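PDB 4F53: SusD homolog from Bacteroides ovatus, which probably binds glycans, perhaps mucin O-glycans, at the cell surface as a TPR-like lipoprotein of the SusD/RagB family. Local coordinates for residues L27-L38 with K95-Q106; G73-S81 with M460-V469. One frame throughout, in Å; residues are numbered along the deposited sequence.

Interaction 1 (L27-L38 with K95-Q106); sequences LVRSLALNLQDL and KFYPDYFNLKNQ. With ACT (acetate ion), chain C.
Leu35 and Leu31 push as knobs into holes on helix 82-106, joining it to helix 25-37 in a near-antiparallel helix pair of this TPR-like SusD fold; the axes of 27-37 and 95-106 approach to 9.3 Å, crossing at -145°. Leu35 is the side chain to follow. Its CB already touches the rim of the Phe96 ring at CE2, 3.9 Å away. With CG anti to the carbonyl carbon (chi1 -60°), the branch then reaches over to the partner helix and splits. CD1 goes toward Tyr100 CA and the CD1 methyl of Leu103. CD2 sits over the centre of the Phe96 ring, 3.8 Å from its centroid, a CH-pi contact that also brings it against the backbone of Phe96 and Tyr100. Tyr100 OH hydrogen-bonds Glu117 of helix 110-131.

Leu103, in the conformer modelled here, answers as a knob in the other direction, its CD1 entering among Val28, Leu31, Ala32 and Leu35. One turn before Leu35, Leu31 spreads over Asp99, Asn102 and Leu103. Along the more open side, one of two conformers of Asn34 donates from ND2 to Asp99 OD2 at 2.8 Å, nearly straight at 168°, on the syn side but tilted 27° out of the carboxylate plane.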
loop_
_atom_site.group_PDB
_atom_site.type_symbol
_atom_site.label_atom_id
_atom_site.label_comp_id
_atom_site.label_asym_id
_atom_site.label_seq_id
_atom_site.Cartn_x
_atom_site.Cartn_y
_atom_site.Cartn_z
ATOM N N LEU A 27 -17.700 -11.979 -22.516
ATOM C CA LEU A 27 -16.384 -12.471 -22.094
ATOM C C LEU A 27 -15.413 -11.310 -21.831
ATOM O O LEU A 27 -14.732 -11.346 -20.817
ATOM C CB LEU A 27 -15.798 -13.465 -23.126
ATOM C CG LEU A 27 -14.365 -14.003 -22.895
ATOM C CD1 LEU A 27 -14.208 -14.694 -21.532
ATOM C CD2 LEU A 27 -13.957 -14.940 -23.994
ATOM N N VAL A 28 -15.363 -10.298 -22.727
ATOM C CA VAL A 28 -14.494 -9.110 -22.635
ATOM C C VAL A 28 -14.761 -8.356 -21.297
ATOM O O VAL A 28 -13.812 -8.032 -20.578
ATOM C CB VAL A 28 -14.671 -8.199 -23.884
ATOM C CG1 VAL A 28 -14.123 -6.786 -23.659
ATOM C CG2 VAL A 28 -14.030 -8.834 -25.113
ATOM N N ARG A 29 -16.049 -8.141 -20.957
ATOM C CA ARG A 29 -16.541 -7.514 -19.728
ATOM C C ARG A 29 -16.069 -8.307 -18.511
ATOM O O ARG A 29 -15.627 -7.730 -17.523
ATOM C CB ARG A 29 -18.075 -7.457 -19.771
ATOM C CG ARG A 29 -18.776 -7.202 -18.437
ATOM C CD ARG A 29 -20.134 -7.871 -18.413
ATOM N NE ARG A 29 -20.667 -7.955 -17.056
ATOM C CZ ARG A 29 -21.899 -8.356 -16.756
ATOM N NH1 ARG A 29 -22.742 -8.715 -17.721
ATOM N NH2 ARG A 29 -22.304 -8.390 -15.494
ATOM N N SER A 30 -16.178 -9.632 -18.597
ATOM C CA SER A 30 -15.767 -10.569 -17.564
ATOM C C SER A 30 -14.238 -10.480 -17.302
ATOM O O SER A 30 -13.827 -10.401 -16.147
ATOM C CB SER A 30 -16.181 -11.983 -17.968
ATOM O OG SER A 30 -15.883 -12.914 -16.941
ATOM N N LEU A 31 -13.419 -10.448 -18.376
ATOM C CA LEU A 31 -11.956 -10.371 -18.316
ATOM C C LEU A 31 -11.512 -9.036 -17.748
ATOM O O LEU A 31 -10.655 -9.028 -16.867
ATOM C CB LEU A 31 -11.321 -10.616 -19.705
ATOM C CG LEU A 31 -11.616 -11.988 -20.361
ATOM C CD1 LEU A 31 -11.234 -12.001 -21.819
ATOM C CD2 LEU A 31 -10.943 -13.126 -19.631
ATOM N N ALA A 32 -12.112 -7.916 -18.223
ATOM C CA ALA A 32 -11.834 -6.545 -17.757
ATOM C C ALA A 32 -12.084 -6.430 -16.242
ATOM O O ALA A 32 -11.285 -5.832 -15.517
ATOM C CB ALA A 32 -12.699 -5.540 -18.516
ATOM N N LEU A 33 -13.180 -7.048 -15.770
ATOM C CA LEU A 33 -13.565 -7.058 -14.371
ATOM C C LEU A 33 -12.544 -7.799 -13.498
ATOM O O LEU A 33 -12.274 -7.322 -12.399
ATOM C CB LEU A 33 -14.967 -7.679 -14.190
ATOM C CG LEU A 33 -16.169 -6.762 -14.389
ATOM C CD1 LEU A 33 -17.455 -7.554 -14.248
ATOM C CD2 LEU A 33 -16.149 -5.577 -13.405
ATOM N N ASN A 34 -11.995 -8.950 -13.963
ATOM C CA ASN A 34 -11.019 -9.714 -13.191
ATOM C C ASN A 34 -9.682 -8.908 -13.116
ATOM O O ASN A 34 -9.041 -8.867 -12.070
ATOM C CB ASN A 34 -10.833 -11.131 -13.809
ATOM C CG ASN A 34 -12.102 -11.972 -14.029
ATOM O OD1 ASN A 34 -13.196 -11.714 -13.494
ATOM N ND2 ASN A 34 -11.980 -13.034 -14.831
ATOM N N LEU A 35 -9.291 -8.267 -14.228
ATOM C CA LEU A 35 -8.061 -7.468 -14.282
ATOM C C LEU A 35 -8.177 -6.284 -13.345
ATOM O O LEU A 35 -7.232 -5.996 -12.599
ATOM C CB LEU A 35 -7.738 -7.006 -15.714
ATOM C CG LEU A 35 -7.517 -8.119 -16.800
ATOM C CD1 LEU A 35 -7.095 -7.499 -18.104
ATOM C CD2 LEU A 35 -6.466 -9.176 -16.372
ATOM N N GLN A 36 -9.361 -5.639 -13.324
ATOM C CA GLN A 36 -9.620 -4.486 -12.446
ATOM C C GLN A 36 -9.494 -4.878 -10.961
ATOM O O GLN A 36 -8.927 -4.137 -10.157
ATOM C CB GLN A 36 -11.011 -3.922 -12.730
ATOM C CG GLN A 36 -11.301 -2.649 -11.989
ATOM C CD GLN A 36 -12.697 -2.163 -12.208
ATOM O OE1 GLN A 36 -13.673 -2.731 -11.706
ATOM N NE2 GLN A 36 -12.817 -1.090 -12.960
ATOM N N ASP A 37 -10.013 -6.052 -10.615
ATOM C CA ASP A 37 -10.024 -6.542 -9.249
ATOM C C ASP A 37 -8.616 -6.706 -8.651
ATOM O O ASP A 37 -8.426 -6.432 -7.466
ATOM C CB ASP A 37 -10.768 -7.887 -9.218
ATOM C CG ASP A 37 -10.701 -8.607 -7.876
ATOM O OD1 ASP A 37 -10.959 -7.961 -6.843
ATOM O OD2 ASP A 37 -10.321 -9.785 -7.861
ATOM N N LEU A 38 -7.647 -7.148 -9.455
ATOM C CA LEU A 38 -6.293 -7.485 -8.995
ATOM C C LEU A 38 -5.451 -6.277 -8.560
ATOM O O LEU A 38 -4.377 -6.484 -7.968
ATOM C CB LEU A 38 -5.546 -8.353 -10.037
ATOM C CG LEU A 38 -6.164 -9.765 -10.170
ATOM C CD1 LEU A 38 -5.760 -10.437 -11.478
ATOM C CD2 LEU A 38 -5.884 -10.639 -8.920
ATOM N N LYS A 95 -2.904 -15.140 -11.873
ATOM C CA LYS A 95 -4.235 -14.549 -11.833
ATOM C C LYS A 95 -4.415 -13.436 -12.858
ATOM O O LYS A 95 -5.539 -13.250 -13.325
ATOM C CB LYS A 95 -4.555 -14.019 -10.430
ATOM C CG LYS A 95 -4.686 -15.132 -9.400
ATOM C CD LYS A 95 -4.813 -14.533 -8.016
ATOM C CE LYS A 95 -4.660 -15.572 -6.937
ATOM N NZ LYS A 95 -5.876 -16.401 -6.820
ATOM N N PHE A 96 -3.344 -12.688 -13.198
ATOM C CA PHE A 96 -3.471 -11.561 -14.119
ATOM C C PHE A 96 -3.305 -11.920 -15.609
ATOM O O PHE A 96 -4.179 -11.575 -16.424
ATOM C CB PHE A 96 -2.475 -10.410 -13.760
ATOM C CG PHE A 96 -2.777 -9.124 -14.496
ATOM C CD1 PHE A 96 -2.242 -8.883 -15.766
ATOM C CD2 PHE A 96 -3.641 -8.178 -13.948
ATOM C CE1 PHE A 96 -2.585 -7.727 -16.476
ATOM C CE2 PHE A 96 -3.971 -7.014 -14.649
ATOM C CZ PHE A 96 -3.471 -6.812 -15.923
ATOM N N TYR A 97 -2.154 -12.506 -15.969
ATOM C CA TYR A 97 -1.750 -12.683 -17.361
ATOM C C TYR A 97 -2.623 -13.584 -18.246
ATOM O O TYR A 97 -2.870 -13.136 -19.374
ATOM C CB TYR A 97 -0.277 -13.055 -17.482
ATOM C CG TYR A 97 0.588 -11.812 -17.392
ATOM C CD1 TYR A 97 0.576 -10.854 -18.403
ATOM C CD2 TYR A 97 1.339 -11.541 -16.251
ATOM C CE1 TYR A 97 1.338 -9.692 -18.309
ATOM C CE2 TYR A 97 2.140 -10.403 -16.166
ATOM C CZ TYR A 97 2.129 -9.472 -17.192
ATOM O OH TYR A 97 2.883 -8.314 -17.095
ATOM N N PRO A 98 -3.165 -14.759 -17.841
ATOM C CA PRO A 98 -4.018 -15.509 -18.782
ATOM C C PRO A 98 -5.214 -14.664 -19.272
ATOM O O PRO A 98 -5.449 -14.631 -20.480
ATOM C CB PRO A 98 -4.445 -16.740 -17.973
ATOM C CG PRO A 98 -3.365 -16.916 -16.970
ATOM C CD PRO A 98 -2.998 -15.507 -16.578
ATOM N N ASP A 99 -5.887 -13.895 -18.370
ATOM C CA ASP A 99 -7.020 -13.038 -18.752
ATOM C C ASP A 99 -6.575 -11.846 -19.598
ATOM O O ASP A 99 -7.276 -11.468 -20.544
ATOM C CB ASP A 99 -7.788 -12.553 -17.522
ATOM C CG ASP A 99 -8.712 -13.593 -16.899
ATOM O OD1 ASP A 99 -8.768 -14.734 -17.414
ATOM O OD2 ASP A 99 -9.398 -13.261 -15.910
ATOM N N TYR A 100 -5.414 -11.255 -19.259
ATOM C CA TYR A 100 -4.843 -10.122 -19.981
ATOM C C TYR A 100 -4.567 -10.511 -21.448
ATOM O O TYR A 100 -5.001 -9.805 -22.367
ATOM C CB TYR A 100 -3.572 -9.628 -19.270
ATOM C CG TYR A 100 -2.747 -8.636 -20.051
ATOM C CD1 TYR A 100 -3.072 -7.282 -20.061
ATOM C CD2 TYR A 100 -1.631 -9.047 -20.776
ATOM C CE1 TYR A 100 -2.306 -6.362 -20.770
ATOM C CE2 TYR A 100 -0.863 -8.138 -21.498
ATOM C CZ TYR A 100 -1.205 -6.797 -21.498
ATOM O OH TYR A 100 -0.430 -5.913 -22.209
ATOM N N PHE A 101 -3.889 -11.641 -21.666
ATOM C CA PHE A 101 -3.586 -12.105 -23.027
ATOM C C PHE A 101 -4.868 -12.474 -23.778
ATOM O O PHE A 101 -4.976 -12.194 -24.972
ATOM C CB PHE A 101 -2.611 -13.299 -22.993
ATOM C CG PHE A 101 -1.226 -12.942 -22.500
ATOM C CD1 PHE A 101 -0.494 -11.923 -23.105
ATOM C CD2 PHE A 101 -0.619 -13.680 -21.487
ATOM C CE1 PHE A 101 0.791 -11.603 -22.659
ATOM C CE2 PHE A 101 0.671 -13.359 -21.046
ATOM C CZ PHE A 101 1.361 -12.319 -21.627
ATOM N N ASN A 102 -5.855 -13.045 -23.069
ATOM C CA ASN A 102 -7.127 -13.435 -23.653
ATOM C C ASN A 102 -7.911 -12.199 -24.122
ATOM O O ASN A 102 -8.376 -12.205 -25.265
ATOM C CB ASN A 102 -7.933 -14.283 -22.676
ATOM C CG ASN A 102 -9.105 -14.999 -23.287
ATOM O OD1 ASN A 102 -9.276 -15.071 -24.514
ATOM N ND2 ASN A 102 -9.956 -15.533 -22.437
ATOM N N LEU A 103 -8.020 -11.150 -23.271
ATOM C CA LEU A 103 -8.703 -9.882 -23.584
ATOM C C LEU A 103 -8.115 -9.232 -24.842
ATOM O O LEU A 103 -8.873 -8.695 -25.649
ATOM C CB LEU A 103 -8.625 -8.895 -22.396
ATOM C CG LEU A 103 -9.468 -7.605 -22.492
ATOM C CD1 LEU A 103 -9.961 -7.179 -21.142
ATOM C CD2 LEU A 103 -8.678 -6.461 -23.117
ATOM N N LYS A 104 -6.770 -9.268 -25.001
ATOM C CA LYS A 104 -6.070 -8.705 -26.154
ATOM C C LYS A 104 -6.429 -9.489 -27.442
ATOM O O LYS A 104 -6.455 -8.888 -28.514
ATOM C CB LYS A 104 -4.551 -8.682 -25.926
ATOM C CG LYS A 104 -4.070 -7.594 -24.955
ATOM C CD LYS A 104 -2.623 -7.853 -24.586
ATOM C CE LYS A 104 -1.675 -6.832 -25.145
ATOM N NZ LYS A 104 -0.254 -7.264 -25.002
ATOM N N ASN A 105 -6.739 -10.801 -27.324
ATOM C CA ASN A 105 -7.161 -11.653 -28.455
ATOM C C ASN A 105 -8.672 -11.536 -28.719
ATOM O O ASN A 105 -9.122 -11.859 -29.810
ATOM C CB ASN A 105 -6.816 -13.140 -28.205
ATOM C CG ASN A 105 -5.346 -13.474 -28.055
ATOM O OD1 ASN A 105 -4.459 -12.793 -28.592
ATOM N ND2 ASN A 105 -5.063 -14.575 -27.356
ATOM N N GLN A 106 -9.452 -11.100 -27.717
ATOM C CA GLN A 106 -10.908 -10.973 -27.795
ATOM C C GLN A 106 -11.386 -9.577 -28.229
ATOM O O GLN A 106 -12.500 -9.464 -28.740
ATOM C CB GLN A 106 -11.543 -11.298 -26.423
ATOM C CG GLN A 106 -11.374 -12.738 -25.914
ATOM C CD GLN A 106 -11.961 -13.826 -26.793
ATOM O OE1 GLN A 106 -12.923 -13.621 -27.549
ATOM N NE2 GLN A 106 -11.400 -15.022 -26.680
HETATM C C ACT C . 3.316 -7.200 -23.753
HETATM O O ACT C . 2.939 -8.394 -23.779
HETATM O OXT ACT C . 2.679 -6.224 -24.295
HETATM C CH3 ACT C . 4.652 -6.896 -23.011
#

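Interaction 2 (G73-S81 with M460-V469); sequences GRYATYNPS and MAANASGGIV
Tyr78 of the 73-81 loop lies against the 460-469 loop, which holds an Asx turn, Asn463 OD1 accepting from Ser465 N; both are irregular connections of the SusD-like fold, the first leading into helix 82-106.

Packing centres on the Tyr78 ring. Val469 CG1 stands over the middle of one face, 3.6 Å from the centroid, in a CH-pi contact, while Ala76 O, from the same loop as Tyr78, lies over the opposite face. Met460, a selenomethionine bent at chi2 (-58°), brings its CG to within 3.6 Å of Tyr78 CZ and carries its CE on to Ala76. Ser465 CB packs on Tyr78 CB, and the Ala464 methyl rests beside the amide of Asn79.

Among polar contacts, one backbone bond crosses directly, Ala464 N to Thr77 O at 2.8 Å. A water links Tyr78 OH with the backbone N of Met460.

Side-chain bonds within each loop set its shape. Asn79 OD1 takes Arg74 N and Thr77 OG1 from opposite faces of its plane. Besides closing the Asx turn, Asn463 reaches Val469 O and Asp471 through ND2. A leucine in place of Asn463 would probably leave Ser465 N and Val469 O without these partners and let the turn that presents Val469 loosen. At the edge of the Tyr78 ring, Asn463 OD1 comes 3.4 Å from CD2.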
loop_
_atom_site.group_PDB
_atom_site.type_symbol
_atom_site.label_atom_id
_atom_site.label_comp_id
_atom_site.label_asym_id
_atom_site.label_seq_id
_atom_site.Cartn_x
_atom_site.Cartn_y
_atom_site.Cartn_z
ATOM N N GLY A 73 5.953 -19.370 10.720
ATOM C CA GLY A 73 6.473 -18.012 10.752
ATOM C C GLY A 73 5.591 -17.100 9.944
ATOM O O GLY A 73 4.593 -17.553 9.367
ATOM N N ARG A 74 5.929 -15.804 9.919
ATOM C CA ARG A 74 5.138 -14.798 9.202
ATOM C C ARG A 74 6.038 -13.791 8.493
ATOM O O ARG A 74 7.224 -13.705 8.798
ATOM C CB ARG A 74 4.201 -14.044 10.185
ATOM C CG ARG A 74 3.287 -14.918 11.059
ATOM C CD ARG A 74 2.146 -14.132 11.710
ATOM N NE ARG A 74 2.580 -12.877 12.331
ATOM C CZ ARG A 74 3.177 -12.776 13.515
ATOM N NH1 ARG A 74 3.436 -13.862 14.231
ATOM N NH2 ARG A 74 3.517 -11.590 13.994
ATOM N N TYR A 75 5.474 -13.008 7.571
ATOM C CA TYR A 75 6.206 -11.927 6.918
ATOM C C TYR A 75 6.686 -10.906 7.973
ATOM O O TYR A 75 7.835 -10.484 7.933
ATOM C CB TYR A 75 5.341 -11.209 5.864
ATOM C CG TYR A 75 4.707 -12.088 4.804
ATOM C CD1 TYR A 75 5.455 -12.571 3.731
ATOM C CD2 TYR A 75 3.332 -12.309 4.790
ATOM C CE1 TYR A 75 4.859 -13.322 2.710
ATOM C CE2 TYR A 75 2.719 -13.031 3.760
ATOM C CZ TYR A 75 3.487 -13.538 2.724
ATOM O OH TYR A 75 2.867 -14.265 1.730
ATOM N N ALA A 76 5.799 -10.554 8.934
ATOM C CA ALA A 76 6.033 -9.578 9.995
ATOM C C ALA A 76 7.284 -9.880 10.806
ATOM O O ALA A 76 8.015 -8.950 11.134
ATOM C CB ALA A 76 4.823 -9.505 10.921
ATOM N N THR A 77 7.536 -11.166 11.127
ATOM C CA THR A 77 8.702 -11.552 11.928
ATOM C C THR A 77 9.881 -11.989 11.011
ATOM O O THR A 77 10.897 -12.450 11.500
ATOM C CB THR A 77 8.297 -12.603 12.990
ATOM O OG1 THR A 77 7.620 -13.692 12.357
ATOM C CG2 THR A 77 7.412 -12.008 14.066
ATOM N N TYR A 78 9.753 -11.776 9.697
ATOM C CA TYR A 78 10.801 -11.999 8.685
ATOM C C TYR A 78 11.178 -13.460 8.495
ATOM O O TYR A 78 12.250 -13.738 7.959
ATOM C CB TYR A 78 12.071 -11.151 8.981
ATOM C CG TYR A 78 11.768 -9.704 9.322
ATOM C CD1 TYR A 78 11.013 -8.906 8.463
ATOM C CD2 TYR A 78 12.196 -9.143 10.523
ATOM C CE1 TYR A 78 10.713 -7.578 8.781
ATOM C CE2 TYR A 78 11.908 -7.812 10.846
ATOM C CZ TYR A 78 11.208 -7.022 9.951
ATOM O OH TYR A 78 10.986 -5.699 10.242
ATOM N N ASN A 79 10.281 -14.381 8.839
ATOM C CA ASN A 79 10.519 -15.812 8.648
ATOM C C ASN A 79 9.282 -16.482 7.986
ATOM O O ASN A 79 8.830 -17.517 8.486
ATOM C CB ASN A 79 10.888 -16.492 10.010
ATOM C CG ASN A 79 9.808 -16.433 11.079
ATOM O OD1 ASN A 79 8.887 -15.616 11.037
ATOM N ND2 ASN A 79 9.892 -17.308 12.056
ATOM N N PRO A 80 8.720 -15.968 6.856
ATOM C CA PRO A 80 7.562 -16.665 6.250
ATOM C C PRO A 80 7.984 -18.004 5.663
ATOM O O PRO A 80 9.152 -18.181 5.343
ATOM C CB PRO A 80 7.110 -15.697 5.148
ATOM C CG PRO A 80 8.370 -14.983 4.762
ATOM C CD PRO A 80 9.117 -14.798 6.041
ATOM N N SER A 81 7.052 -18.938 5.515
ATOM C CA SER A 81 7.367 -20.252 4.939
ATOM C C SER A 81 7.627 -20.099 3.431
ATOM O O SER A 81 7.301 -19.052 2.863
ATOM C CB SER A 81 6.210 -21.213 5.182
ATOM O OG SER A 81 5.051 -20.727 4.517
HETATM N N MSE A 460 9.838 -4.421 14.737
HETATM C CA MSE A 460 9.119 -5.666 15.029
HETATM C C MSE A 460 9.514 -6.191 16.398
HETATM O O MSE A 460 10.688 -6.140 16.729
HETATM C CB MSE A 460 9.378 -6.724 13.936
HETATM C CG MSE A 460 8.891 -6.279 12.572
HETATM SE SE MSE A 460 7.002 -5.854 12.488
HETATM C CE MSE A 460 6.875 -5.703 10.501
ATOM N N ALA A 461 8.534 -6.647 17.218
ATOM C CA ALA A 461 8.785 -7.156 18.574
ATOM C C ALA A 461 9.820 -8.312 18.572
ATOM O O ALA A 461 10.686 -8.375 19.442
ATOM C CB ALA A 461 7.490 -7.625 19.206
ATOM N N ALA A 462 9.726 -9.191 17.564
ATOM C CA ALA A 462 10.601 -10.324 17.334
ATOM C C ALA A 462 11.104 -10.309 15.887
ATOM O O ALA A 462 10.323 -10.391 14.943
ATOM C CB ALA A 462 9.874 -11.624 17.629
ATOM N N ASN A 463 12.412 -10.179 15.724
ATOM C CA ASN A 463 13.064 -10.236 14.431
ATOM C C ASN A 463 13.611 -11.661 14.282
ATOM O O ASN A 463 14.605 -11.996 14.915
ATOM C CB ASN A 463 14.160 -9.156 14.345
ATOM C CG ASN A 463 14.896 -9.083 13.040
ATOM O OD1 ASN A 463 14.997 -10.057 12.290
ATOM N ND2 ASN A 463 15.502 -7.939 12.779
ATOM N N ALA A 464 12.904 -12.517 13.520
ATOM C CA ALA A 464 13.321 -13.905 13.297
ATOM C C ALA A 464 14.002 -14.072 11.904
ATOM O O ALA A 464 13.967 -15.154 11.310
ATOM C CB ALA A 464 12.127 -14.846 13.441
ATOM N N SER A 465 14.658 -13.009 11.410
ATOM C CA SER A 465 15.383 -13.040 10.124
ATOM C C SER A 465 16.775 -13.667 10.238
ATOM O O SER A 465 17.405 -13.888 9.201
ATOM C CB SER A 465 15.547 -11.641 9.562
ATOM O OG SER A 465 16.411 -10.875 10.382
ATOM N N GLY A 466 17.254 -13.881 11.476
ATOM C CA GLY A 466 18.583 -14.420 11.756
ATOM C C GLY A 466 19.714 -13.420 11.587
ATOM O O GLY A 466 20.879 -13.804 11.600
ATOM N N GLY A 467 19.376 -12.136 11.413
ATOM C CA GLY A 467 20.356 -11.072 11.246
ATOM C C GLY A 467 20.327 -10.446 9.866
ATOM O O GLY A 467 21.060 -9.481 9.599
ATOM N N ILE A 468 19.468 -10.988 8.973
ATOM C CA ILE A 468 19.345 -10.462 7.612
ATOM C C ILE A 468 18.742 -9.064 7.640
ATOM O O ILE A 468 19.279 -8.166 7.014
ATOM C CB ILE A 468 18.529 -11.409 6.671
ATOM C CG1 ILE A 468 19.263 -12.762 6.468
ATOM C CG2 ILE A 468 18.227 -10.708 5.326
ATOM C CD1 ILE A 468 18.761 -13.627 5.349
ATOM N N VAL A 469 17.623 -8.892 8.347
ATOM C CA VAL A 469 16.858 -7.650 8.390
ATOM C C VAL A 469 17.302 -6.767 9.572
ATOM O O VAL A 469 17.340 -7.204 10.723
ATOM C CB VAL A 469 15.334 -7.962 8.436
ATOM C CG1 VAL A 469 14.504 -6.694 8.584
ATOM C CG2 VAL A 469 14.894 -8.744 7.203
HETATM O O HOH W 1 11.837 -4.525 12.475
#

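Helix 82-106 ties the two contacts together: interaction 1 uses its C-terminal turns, and the 73-81 loop of interaction 2 runs straight into its start, where Ser81 is the N-cap. Their centres are nevertheless 36 Å apart, with nearest atoms about 12 Å apart, so neither touches the other. Their segments alternate along the chain. Interaction 1 is a helix-to-helix interface, whereas interaction 2 joins two loops 379 residues apart in sequence. The bound small molecules differ too: an acetate sits by Lys104 at interaction 1, and a glycerol lies about 4 Å from the Met460 side chain at interaction 2. Both probably come from the crystallisation liquor, and neither by itself establishes a glycan site.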